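Local coordinates for protein Myo-inositol dehydrogenase (Corynebacterium glutamicum, PDB 3EUW) that probably oxidises myo-inositol at its 2-position with NAD+ as cofactor, as a tetrameric member of the Gfo/Idh/MocA family of oxidoreductases, at residues I71-T83 against P91-E103. Numbering follows the deposited sequence.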
ATOM      1  N   ILE A  71     -16.132  32.032 -14.915  1.00 21.86           N
ATOM      2  CA  ILE A  71     -17.390  32.163 -14.193  1.00 21.59           C
ATOM      3  C   ILE A  71     -17.459  31.284 -12.946  1.00 23.05           C
ATOM      4  O   ILE A  71     -17.765  30.089 -13.025  1.00 24.52           O
ATOM      5  CB  ILE A  71     -18.575  31.841 -15.122  1.00 20.77           C
ATOM      6  CG1 ILE A  71     -18.540  32.774 -16.333  1.00 18.40           C
ATOM      7  CG2 ILE A  71     -19.894  31.995 -14.374  1.00 19.41           C
ATOM      8  CD1 ILE A  71     -19.622  32.497 -17.355  1.00 20.08           C
ATOM      9  N   GLY A  72     -17.164  31.889 -11.800  1.00 22.54           N
ATOM     10  CA  GLY A  72     -17.196  31.172 -10.541  1.00 23.28           C
ATOM     11  C   GLY A  72     -18.294  31.669  -9.618  1.00 24.82           C
ATOM     12  O   GLY A  72     -18.213  31.509  -8.403  1.00 25.39           O
ATOM     13  N   SER A  73     -19.314  32.287 -10.202  1.00 25.18           N
ATOM     14  CA  SER A  73     -20.440  32.819  -9.452  1.00 25.24           C
ATOM     15  C   SER A  73     -21.541  31.753  -9.410  1.00 25.93           C
ATOM     16  O   SER A  73     -21.402  30.702 -10.028  1.00 26.29           O
ATOM     17  CB  SER A  73     -20.939  34.102 -10.126  1.00 23.95           C
ATOM     18  OG  SER A  73     -21.146  33.902 -11.513  1.00 20.16           O
ATOM     19  N   PRO A  74     -22.647  32.013  -8.687  1.00 25.84           N
ATOM     20  CA  PRO A  74     -23.743  31.041  -8.589  1.00 25.63           C
ATOM     21  C   PRO A  74     -24.316  30.539  -9.909  1.00 24.89           C
ATOM     22  O   PRO A  74     -24.337  31.247 -10.912  1.00 26.03           O
ATOM     23  CB  PRO A  74     -24.784  31.774  -7.749  1.00 25.81           C
ATOM     24  CG  PRO A  74     -23.934  32.648  -6.860  1.00 25.67           C
ATOM     25  CD  PRO A  74     -22.921  33.190  -7.840  1.00 26.50           C
ATOM     26  N   THR A  75     -24.789  29.301  -9.884  1.00 24.28           N
ATOM     27  CA  THR A  75     -25.368  28.660 -11.047  1.00 24.44           C
ATOM     28  C   THR A  75     -26.409  29.521 -11.755  1.00 24.58           C
ATOM     29  O   THR A  75     -26.451  29.564 -12.983  1.00 25.42           O
ATOM     30  CB  THR A  75     -26.018  27.314 -10.651  1.00 24.00           C
ATOM     31  OG1 THR A  75     -25.003  26.402 -10.215  1.00 22.70           O
ATOM     32  CG2 THR A  75     -26.778  26.719 -11.824  1.00 22.74           C
ATOM     33  N   SER A  76     -27.244  30.207 -10.984  1.00 24.87           N
ATOM     34  CA  SER A  76     -28.295  31.045 -11.556  1.00 25.75           C
ATOM     35  C   SER A  76     -27.772  32.160 -12.460  1.00 25.43           C
ATOM     36  O   SER A  76     -28.546  32.786 -13.185  1.00 25.46           O
ATOM     37  CB  SER A  76     -29.149  31.660 -10.444  1.00 26.94           C
ATOM     38  OG  SER A  76     -28.387  32.570  -9.672  1.00 28.20           O
ATOM     39  N   THR A  77     -26.468  32.407 -12.423  1.00 24.23           N
ATOM     40  CA  THR A  77     -25.879  33.448 -13.257  1.00 25.37           C
ATOM     41  C   THR A  77     -25.083  32.896 -14.444  1.00 25.86           C
ATOM     42  O   THR A  77     -24.534  33.664 -15.230  1.00 24.48           O
ATOM     43  CB  THR A  77     -24.915  34.326 -12.447  1.00 26.21           C
ATOM     44  OG1 THR A  77     -23.753  33.559 -12.096  1.00 23.63           O
ATOM     45  CG2 THR A  77     -25.596  34.830 -11.180  1.00 25.42           C
ATOM     46  N   HIS A  78     -25.031  31.578 -14.582  1.00 25.25           N
ATOM     47  CA  HIS A  78     -24.250  30.974 -15.652  1.00 25.98           C
ATOM     48  C   HIS A  78     -24.726  31.196 -17.086  1.00 27.67           C
ATOM     49  O   HIS A  78     -23.914  31.504 -17.954  1.00 27.85           O
ATOM     50  CB  HIS A  78     -24.065  29.478 -15.376  1.00 25.35           C
ATOM     51  CG  HIS A  78     -23.223  29.194 -14.167  1.00 26.33           C
ATOM     52  ND1 HIS A  78     -22.816  27.921 -13.823  1.00 25.46           N
ATOM     53  CD2 HIS A  78     -22.712  30.020 -13.222  1.00 23.12           C
ATOM     54  CE1 HIS A  78     -22.091  27.975 -12.718  1.00 24.94           C
ATOM     55  NE2 HIS A  78     -22.013  29.237 -12.333  1.00 26.40           N
ATOM     56  N   VAL A  79     -26.022  31.042 -17.349  1.00 27.45           N
ATOM     57  CA  VAL A  79     -26.522  31.250 -18.699  1.00 28.14           C
ATOM     58  C   VAL A  79     -26.358  32.700 -19.122  1.00 29.83           C
ATOM     59  O   VAL A  79     -26.038  32.986 -20.272  1.00 31.23           O
ATOM     60  CB  VAL A  79     -28.013  30.871 -18.830  1.00 28.60           C
ATOM     61  CG1 VAL A  79     -28.579  31.407 -20.149  1.00 25.78           C
ATOM     62  CG2 VAL A  79     -28.160  29.361 -18.781  1.00 27.93           C
ATOM     63  N   ASP A  80     -26.576  33.615 -18.184  1.00 31.49           N
ATOM     64  CA  ASP A  80     -26.461  35.036 -18.469  1.00 31.48           C
ATOM     65  C   ASP A  80     -25.033  35.425 -18.832  1.00 31.62           C
ATOM     66  O   ASP A  80     -24.795  36.013 -19.887  1.00 30.05           O
ATOM     67  CB  ASP A  80     -26.930  35.857 -17.264  1.00 34.58           C
ATOM     68  CG  ASP A  80     -26.783  37.360 -17.484  1.00 37.82           C
ATOM     69  OD1 ASP A  80     -27.312  37.874 -18.493  1.00 36.79           O
ATOM     70  OD2 ASP A  80     -26.141  38.027 -16.642  1.00 39.27           O
ATOM     71  N   LEU A  81     -24.083  35.088 -17.959  1.00 31.03           N
ATOM     72  CA  LEU A  81     -22.682  35.420 -18.193  1.00 29.99           C
ATOM     73  C   LEU A  81     -22.108  34.737 -19.444  1.00 29.78           C
ATOM     74  O   LEU A  81     -21.341  35.345 -20.195  1.00 27.92           O
ATOM     75  CB  LEU A  81     -21.852  35.069 -16.958  1.00 29.43           C
ATOM     76  CG  LEU A  81     -22.170  35.957 -15.749  1.00 30.95           C
ATOM     77  CD1 LEU A  81     -21.446  35.451 -14.512  1.00 29.85           C
ATOM     78  CD2 LEU A  81     -21.758  37.389 -16.053  1.00 29.50           C
ATOM     79  N   ILE A  82     -22.482  33.485 -19.669  1.00 27.27           N
ATOM     80  CA  ILE A  82     -22.000  32.781 -20.842  1.00 27.80           C
ATOM     81  C   ILE A  82     -22.441  33.528 -22.096  1.00 29.46           C
ATOM     82  O   ILE A  82     -21.631  33.804 -22.978  1.00 30.09           O
ATOM     83  CB  ILE A  82     -22.549  31.336 -20.895  1.00 27.97           C
ATOM     84  CG1 ILE A  82     -21.806  30.465 -19.870  1.00 27.54           C
ATOM     85  CG2 ILE A  82     -22.421  30.772 -22.316  1.00 24.07           C
ATOM     86  CD1 ILE A  82     -22.333  29.039 -19.754  1.00 26.69           C
ATOM     87  N   THR A  83     -23.729  33.858 -22.156  1.00 30.09           N
ATOM     88  CA  THR A  83     -24.308  34.557 -23.293  1.00 31.24           C
ATOM     89  C   THR A  83     -23.638  35.909 -23.556  1.00 32.01           C
ATOM     90  O   THR A  83     -23.190  36.174 -24.668  1.00 31.91           O
ATOM     91  CB  THR A  83     -25.829  34.778 -23.087  1.00 32.33           C
ATOM     92  OG1 THR A  83     -26.486  33.512 -22.927  1.00 31.98           O
ATOM     93  CG2 THR A  83     -26.428  35.499 -24.279  1.00 32.52           C
ATOM     94  N   PRO A  91     -14.106  34.442 -24.921  1.00 22.86           N
ATOM     95  CA  PRO A  91     -14.147  33.054 -24.452  1.00 22.86           C
ATOM     96  C   PRO A  91     -14.525  33.016 -22.971  1.00 23.17           C
ATOM     97  O   PRO A  91     -14.236  33.953 -22.224  1.00 23.54           O
ATOM     98  CB  PRO A  91     -12.718  32.565 -24.691  1.00 24.11           C
ATOM     99  CG  PRO A  91     -12.243  33.416 -25.835  1.00 23.92           C
ATOM    100  CD  PRO A  91     -12.776  34.774 -25.451  1.00 22.93           C
ATOM    101  N   ALA A  92     -15.170  31.938 -22.544  1.00 21.60           N
ATOM    102  CA  ALA A  92     -15.572  31.827 -21.151  1.00 18.89           C
ATOM    103  C   ALA A  92     -15.422  30.426 -20.573  1.00 19.18           C
ATOM    104  O   ALA A  92     -15.917  29.451 -21.143  1.00 18.67           O
ATOM    105  CB  ALA A  92     -17.009  32.287 -20.993  1.00 19.81           C
ATOM    106  N   LEU A  93     -14.729  30.346 -19.441  1.00 17.76           N
ATOM    107  CA  LEU A  93     -14.530  29.097 -18.721  1.00 17.60           C
ATOM    108  C   LEU A  93     -15.587  29.164 -17.625  1.00 17.13           C
ATOM    109  O   LEU A  93     -15.521  30.023 -16.741  1.00 14.82           O
ATOM    110  CB  LEU A  93     -13.123  29.032 -18.112  1.00 15.59           C
ATOM    111  CG  LEU A  93     -12.934  27.981 -17.007  1.00 16.09           C
ATOM    112  CD1 LEU A  93     -13.254  26.581 -17.540  1.00 14.54           C
ATOM    113  CD2 LEU A  93     -11.515  28.064 -16.474  1.00 11.94           C
ATOM    114  N   CYS A  94     -16.564  28.268 -17.693  1.00 16.31           N
ATOM    115  CA  CYS A  94     -17.658  28.280 -16.736  1.00 17.94           C
ATOM    116  C   CYS A  94     -17.748  27.059 -15.827  1.00 18.20           C
ATOM    117  O   CYS A  94     -17.676  25.918 -16.291  1.00 18.59           O
ATOM    118  CB  CYS A  94     -18.981  28.445 -17.497  1.00 17.92           C
ATOM    119  SG  CYS A  94     -20.431  28.677 -16.454  1.00 21.13           S
ATOM    120  N   GLU A  95     -17.908  27.303 -14.528  1.00 18.49           N
ATOM    121  CA  GLU A  95     -18.058  26.207 -13.574  1.00 18.69           C
ATOM    122  C   GLU A  95     -19.357  25.523 -13.925  1.00 18.58           C
ATOM    123  O   GLU A  95     -20.306  26.174 -14.354  1.00 20.19           O
ATOM    124  CB  GLU A  95     -18.172  26.718 -12.140  1.00 18.58           C
ATOM    125  CG  GLU A  95     -16.868  27.132 -11.502  1.00 19.97           C
ATOM    126  CD  GLU A  95     -15.910  25.980 -11.373  1.00 19.57           C
ATOM    127  OE1 GLU A  95     -16.349  24.908 -10.910  1.00 17.83           O
ATOM    128  OE2 GLU A  95     -14.721  26.149 -11.725  1.00 20.65           O
ATOM    129  N   LYS A  96     -19.404  24.211 -13.746  1.00 18.47           N
ATOM    130  CA  LYS A  96     -20.611  23.453 -14.039  1.00 19.19           C
ATOM    131  C   LYS A  96     -21.737  23.893 -13.087  1.00 18.36           C
ATOM    132  O   LYS A  96     -21.475  24.358 -11.987  1.00 17.75           O
ATOM    133  CB  LYS A  96     -20.297  21.951 -13.893  1.00 20.08           C
ATOM    134  CG  LYS A  96     -21.168  21.151 -12.935  1.00 20.17           C
ATOM    135  CD  LYS A  96     -20.868  21.395 -11.469  1.00 17.96           C
ATOM    136  CE  LYS A  96     -21.718  20.469 -10.616  1.00 20.91           C
ATOM    137  NZ  LYS A  96     -21.930  20.921  -9.221  1.00 17.67           N
ATOM    138  N   PRO A  97     -23.001  23.833 -13.537  1.00 18.18           N
ATOM    139  CA  PRO A  97     -23.472  23.376 -14.844  1.00 17.52           C
ATOM    140  C   PRO A  97     -23.805  24.623 -15.673  1.00 18.71           C
ATOM    141  O   PRO A  97     -23.656  25.746 -15.198  1.00 18.70           O
ATOM    142  CB  PRO A  97     -24.720  22.599 -14.491  1.00 15.71           C
ATOM    143  CG  PRO A  97     -25.333  23.515 -13.446  1.00 17.48           C
ATOM    144  CD  PRO A  97     -24.139  23.995 -12.610  1.00 15.12           C
ATOM    145  N   ILE A  98     -24.252  24.431 -16.909  1.00 19.51           N
ATOM    146  CA  ILE A  98     -24.619  25.568 -17.732  1.00 21.04           C
ATOM    147  C   ILE A  98     -25.827  26.171 -17.041  1.00 21.07           C
ATOM    148  O   ILE A  98     -25.966  27.390 -16.926  1.00 22.27           O
ATOM    149  CB  ILE A  98     -24.994  25.133 -19.162  1.00 21.46           C
ATOM    150  CG1 ILE A  98     -23.760  24.554 -19.870  1.00 19.59           C
ATOM    151  CG2 ILE A  98     -25.546  26.315 -19.932  1.00 20.82           C
ATOM    152  CD1 ILE A  98     -24.051  23.950 -21.222  1.00 19.63           C
ATOM    153  N   ASP A  99     -26.686  25.280 -16.561  1.00 21.47           N
ATOM    154  CA  ASP A  99     -27.901  25.636 -15.836  1.00 20.30           C
ATOM    155  C   ASP A  99     -28.477  24.317 -15.325  1.00 19.85           C
ATOM    156  O   ASP A  99     -28.110  23.249 -15.811  1.00 18.75           O
ATOM    157  CB  ASP A  99     -28.915  26.317 -16.763  1.00 20.44           C
ATOM    158  CG  ASP A  99     -30.006  27.054 -15.993  1.00 21.77           C
ATOM    159  OD1 ASP A  99     -29.754  28.189 -15.534  1.00 21.21           O
ATOM    160  OD2 ASP A  99     -31.112  26.496 -15.838  1.00 23.41           O
ATOM    161  N   LEU A 100     -29.369  24.384 -14.344  1.00 20.24           N
ATOM    162  CA  LEU A 100     -29.977  23.165 -13.810  1.00 21.42           C
ATOM    163  C   LEU A 100     -31.161  22.737 -14.649  1.00 22.46           C
ATOM    164  O   LEU A 100     -31.559  21.568 -14.619  1.00 22.10           O
ATOM    165  CB  LEU A 100     -30.445  23.378 -12.372  1.00 20.96           C
ATOM    166  CG  LEU A 100     -29.315  23.619 -11.378  1.00 21.52           C
ATOM    167  CD1 LEU A 100     -29.894  23.979 -10.024  1.00 20.48           C
ATOM    168  CD2 LEU A 100     -28.446  22.366 -11.299  1.00 19.50           C
ATOM    169  N   ASP A 101     -31.712  23.694 -15.395  1.00 22.84           N
ATOM    170  CA  ASP A 101     -32.876  23.467 -16.248  1.00 23.28           C
ATOM    171  C   ASP A 101     -32.455  23.185 -17.680  1.00 23.85           C
ATOM    172  O   ASP A 101     -32.012  24.088 -18.393  1.00 25.27           O
ATOM    173  CB  ASP A 101     -33.784  24.701 -16.223  1.00 22.76           C
ATOM    174  CG  ASP A 101     -35.130  24.453 -16.885  1.00 24.09           C
ATOM    175  OD1 ASP A 101     -35.214  23.625 -17.824  1.00 21.09           O
ATOM    176  OD2 ASP A 101     -36.108  25.104 -16.466  1.00 27.76           O
ATOM    177  N   ILE A 102     -32.606  21.939 -18.111  1.00 25.16           N
ATOM    178  CA  ILE A 102     -32.220  21.571 -19.466  1.00 25.91           C
ATOM    179  C   ILE A 102     -32.848  22.483 -20.526  1.00 27.80           C
ATOM    180  O   ILE A 102     -32.250  22.706 -21.574  1.00 27.91           O
ATOM    181  CB  ILE A 102     -32.585  20.100 -19.775  1.00 25.20           C
ATOM    182  CG1 ILE A 102     -32.113  19.738 -21.186  1.00 25.28           C
ATOM    183  CG2 ILE A 102     -34.080  19.877 -19.615  1.00 23.50           C
ATOM    184  CD1 ILE A 102     -30.599  19.731 -21.334  1.00 24.51           C
ATOM    185  N   GLU A 103     -34.043  23.010 -20.260  1.00 29.07           N
ATOM    186  CA  GLU A 103     -34.702  23.897 -21.218  1.00 32.27           C
ATOM    187  C   GLU A 103     -33.940  25.212 -21.371  1.00 31.42           C
ATOM    188  O   GLU A 103     -33.744  25.693 -22.485  1.00 30.35           O
ATOM    189  CB  GLU A 103     -36.149  24.180 -20.802  1.00 35.84           C
ATOM    190  CG  GLU A 103     -37.062  22.982 -20.976  1.00 42.05           C
ATOM    191  CD  GLU A 103     -36.881  22.331 -22.334  1.00 46.56           C
ATOM    192  OE1 GLU A 103     -37.191  22.987 -23.353  1.00 48.64           O
ATOM    193  OE2 GLU A 103     -36.416  21.170 -22.385  1.00 49.28           O
TER
HETATM  194  O   HOH W   1     -27.936  30.020 -15.459  1.00 22.10           O
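Ile71 lies beside Cys94 in neighbouring parallel strands, and two backbone bonds run from Ile71 to the residues before and after Cys94: Ile71 N donates to Leu93 O (2.8 Å), and Glu95 N returns a bond to Ile71 O at 3.2 Å. Both side chains leave the sheet on the same face, where Ile71 CB sits 3.9 Å from Cys94 SG. With SG anti to its own backbone N (chi1 -173°), the sulfur also touches Ile82 CD1 and lies over one face of the His78 ring, SG 3.9 Å from the centroid and offset toward the rim. Thr75 CA lies over the centre of the opposite face, so the imidazole is sandwiched between its own chain and the sulfur. Strand 68-71, helix 78-87 and strand 92-94 form a beta-alpha-beta unit of the Rossmann domain, and His78, in the first turn of that helix, fixes the helix start to the loop leaving the second strand. Its ND1 gives a nearly straight bond (171°) to Pro97 O, 2.7 Å away and in the ring plane. On the other side of the ring NE2 donates to Ser73 O at 2.8 Å, and the two bonds together fix the rotation of the ring. The peptide before Pro97 is cis, and the proline's CD comes to 3.5 Å from Thr75 OG1, the two side chains crossing at about a right angle. Farther along, Val79 CG2 leans on Asp99 CB, while a water joins Asp99 OD1 to Thr75 O and Val79 N. Asp99 OD2 accepts from Asp101 N in an Asx turn leading into helix 102-112, and Glu95 turns its carboxylate away to His19.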